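Local coordinates for putative sugar binding protein (Bacteroides vulgatus ATCC 8482, PDB 3KEZ) that probably binds sugars at the outer membrane as a calcium-containing member of the SusD family of nutrient-binding proteins, at residues 397-402 with 407-412. Sequence-based numbering, arbitrary orientation. Where two conformers were deposited one is given.
Sequences HRMYDV and MTVKRI
Met399 and Val402, on one side of the short helix 398-403, meet Met407 and Val409 where the chain turns back into strand 409-410; this helix-to-strand connection lies in the SusD-family part of the chain, away from the calcium site. Arg398 gives its NE to a salt bridge with Asp53. Met399, a selenomethionine, makes a looser approach, with its CG 4.4 Å from Val409 CG2. Asp401 faces the other way, its carboxylate bridging Arg388 through OD2 and Arg404 through OD1. Val402 makes the largest contribution to the contact. Its carbonyl O accepts the backbone N-H of Met407 at 3.1 Å, a bent bond (149° at the hydrogen) whose donor is tilted 34° from the carbonyl plane. With CG1 anti to the backbone N (chi1 179°), that methyl points into the turn, while CG2, beside the backbone N, lies 3.4 Å above the guanidinium plane of Arg398, over its centre. Past the turn, the backbone of Val409 bonds to that of Tyr431 in a two-stranded antiparallel sheet, and the side chain of Met407, also a selenomethionine and extended beyond CG, packs on Leu381 and Leu385 of helix 381-392. The Val402 side chain crosses those of Met407 and Val409 at about a right angle, its CG1 3.6 Å from Met407 CB and 3.6 Å from Val409 CG2.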
loop_
_atom_site.group_PDB
_atom_site.type_symbol
_atom_site.label_atom_id
_atom_site.label_comp_id
_atom_site.label_asym_id
_atom_site.label_seq_id
_atom_site.Cartn_x
_atom_site.Cartn_y
_atom_site.Cartn_z
ATOM N N HIS A 397 0.618 -5.789 0.341
ATOM C CA HIS A 397 1.405 -6.059 -0.876
ATOM C C HIS A 397 1.267 -7.448 -1.538
ATOM O O HIS A 397 1.384 -7.564 -2.769
ATOM C CB HIS A 397 2.868 -5.858 -0.548
ATOM C CG HIS A 397 3.216 -4.431 -0.291
ATOM N ND1 HIS A 397 3.856 -3.638 -1.222
ATOM C CD2 HIS A 397 2.968 -3.636 0.781
ATOM C CE1 HIS A 397 4.002 -2.421 -0.729
ATOM N NE2 HIS A 397 3.488 -2.398 0.490
ATOM N N ARG A 398 1.104 -8.504 -0.744
ATOM C CA ARG A 398 1.443 -9.850 -1.253
ATOM C C ARG A 398 0.711 -10.263 -2.541
ATOM O O ARG A 398 1.369 -10.702 -3.471
ATOM C CB ARG A 398 1.248 -10.923 -0.176
ATOM C CG ARG A 398 1.548 -12.361 -0.594
ATOM C CD ARG A 398 2.981 -12.634 -0.980
ATOM N NE ARG A 398 3.141 -14.031 -1.404
ATOM C CZ ARG A 398 4.226 -14.530 -1.988
ATOM N NH1 ARG A 398 5.309 -13.774 -2.241
ATOM N NH2 ARG A 398 4.226 -15.795 -2.347
HETATM N N MSE A 399 -0.621 -10.183 -2.589
HETATM C CA MSE A 399 -1.316 -10.715 -3.758
HETATM C C MSE A 399 -0.800 -9.996 -4.990
HETATM O O MSE A 399 -0.451 -10.618 -5.994
HETATM C CB MSE A 399 -2.828 -10.600 -3.635
HETATM C CG MSE A 399 -3.575 -11.058 -4.858
HETATM SE SE MSE A 399 -3.798 -9.651 -6.196
HETATM C CE MSE A 399 -4.944 -8.438 -5.224
ATOM N N TYR A 400 -0.702 -8.680 -4.908
ATOM C CA TYR A 400 -0.296 -7.890 -6.056
ATOM C C TYR A 400 1.103 -8.282 -6.553
ATOM O O TYR A 400 1.351 -8.316 -7.777
ATOM C CB TYR A 400 -0.240 -6.417 -5.679
ATOM C CG TYR A 400 -1.532 -5.748 -5.335
ATOM C CD1 TYR A 400 -2.592 -5.717 -6.249
ATOM C CD2 TYR A 400 -1.671 -5.021 -4.139
ATOM C CE1 TYR A 400 -3.771 -5.006 -5.950
ATOM C CE2 TYR A 400 -2.852 -4.299 -3.843
ATOM C CZ TYR A 400 -3.895 -4.308 -4.764
ATOM O OH TYR A 400 -5.050 -3.620 -4.518
ATOM N N ASP A 401 2.009 -8.548 -5.597
ATOM C CA ASP A 401 3.394 -8.880 -5.931
ATOM C C ASP A 401 3.562 -10.214 -6.628
ATOM O O ASP A 401 4.450 -10.383 -7.465
ATOM C CB ASP A 401 4.276 -8.844 -4.679
ATOM C CG ASP A 401 4.448 -7.444 -4.125
ATOM O OD1 ASP A 401 4.403 -6.466 -4.921
ATOM O OD2 ASP A 401 4.613 -7.317 -2.871
ATOM N N VAL A 402 2.741 -11.183 -6.265
ATOM C CA VAL A 402 2.720 -12.425 -7.004
ATOM C C VAL A 402 2.101 -12.196 -8.407
ATOM O O VAL A 402 2.725 -12.518 -9.463
ATOM C CB VAL A 402 1.903 -13.477 -6.233
ATOM C CG1 VAL A 402 1.866 -14.785 -7.020
ATOM C CG2 VAL A 402 2.541 -13.718 -4.856
HETATM N N MSE A 407 2.967 -14.666 -11.745
HETATM C CA MSE A 407 3.082 -15.820 -10.926
HETATM C C MSE A 407 1.702 -16.245 -10.440
HETATM O O MSE A 407 0.743 -15.470 -10.499
HETATM C CB MSE A 407 4.042 -15.551 -9.777
HETATM C CG MSE A 407 5.460 -15.314 -10.235
HETATM SE SE MSE A 407 6.514 -14.650 -8.777
HETATM C CE MSE A 407 8.213 -14.615 -9.574
ATOM N N THR A 408 1.593 -17.498 -10.009
ATOM C CA THR A 408 0.332 -18.053 -9.515
ATOM C C THR A 408 0.317 -17.952 -7.984
ATOM O O THR A 408 1.227 -18.445 -7.324
ATOM C CB THR A 408 0.176 -19.521 -9.943
ATOM O OG1 THR A 408 0.364 -19.622 -11.370
ATOM C CG2 THR A 408 -1.206 -20.115 -9.553
ATOM N N VAL A 409 -0.719 -17.310 -7.420
ATOM C CA VAL A 409 -0.969 -17.387 -5.972
ATOM C C VAL A 409 -1.389 -18.825 -5.626
ATOM O O VAL A 409 -2.349 -19.375 -6.202
ATOM C CB VAL A 409 -2.020 -16.365 -5.521
ATOM C CG1 VAL A 409 -2.399 -16.561 -4.027
ATOM C CG2 VAL A 409 -1.551 -14.869 -5.845
ATOM N N LYS A 410 -0.660 -19.460 -4.721
ATOM C CA LYS A 410 -0.973 -20.846 -4.333
ATOM C C LYS A 410 -1.126 -20.923 -2.804
ATOM O O LYS A 410 -0.150 -20.863 -2.090
ATOM C CB LYS A 410 0.136 -21.796 -4.824
ATOM C CG LYS A 410 0.067 -22.002 -6.344
ATOM C CD LYS A 410 1.165 -22.871 -6.904
ATOM C CE LYS A 410 1.079 -23.024 -8.416
ATOM N NZ LYS A 410 2.038 -24.047 -8.916
ATOM N N ARG A 411 -2.367 -20.948 -2.324
ATOM C CA ARG A 411 -2.672 -21.205 -0.920
ATOM C C ARG A 411 -2.391 -22.683 -0.621
ATOM O O ARG A 411 -2.798 -23.547 -1.392
ATOM C CB ARG A 411 -4.138 -20.865 -0.637
ATOM C CG ARG A 411 -4.407 -19.370 -0.729
ATOM C CD ARG A 411 -5.848 -19.062 -0.829
ATOM N NE ARG A 411 -6.086 -17.635 -0.683
ATOM C CZ ARG A 411 -7.268 -17.052 -0.798
ATOM N NH1 ARG A 411 -8.381 -17.748 -1.107
ATOM N NH2 ARG A 411 -7.344 -15.756 -0.581
ATOM N N ILE A 412 -1.657 -22.939 0.465
ATOM C CA ILE A 412 -1.194 -24.289 0.829
ATOM C C ILE A 412 -1.945 -24.754 2.082
ATOM O O ILE A 412 -1.912 -24.098 3.133
ATOM C CB ILE A 412 0.330 -24.326 1.127
ATOM C CG1 ILE A 412 1.120 -23.447 0.145
ATOM C CG2 ILE A 412 0.861 -25.764 1.100
ATOM C CD1 ILE A 412 0.883 -23.775 -1.283
#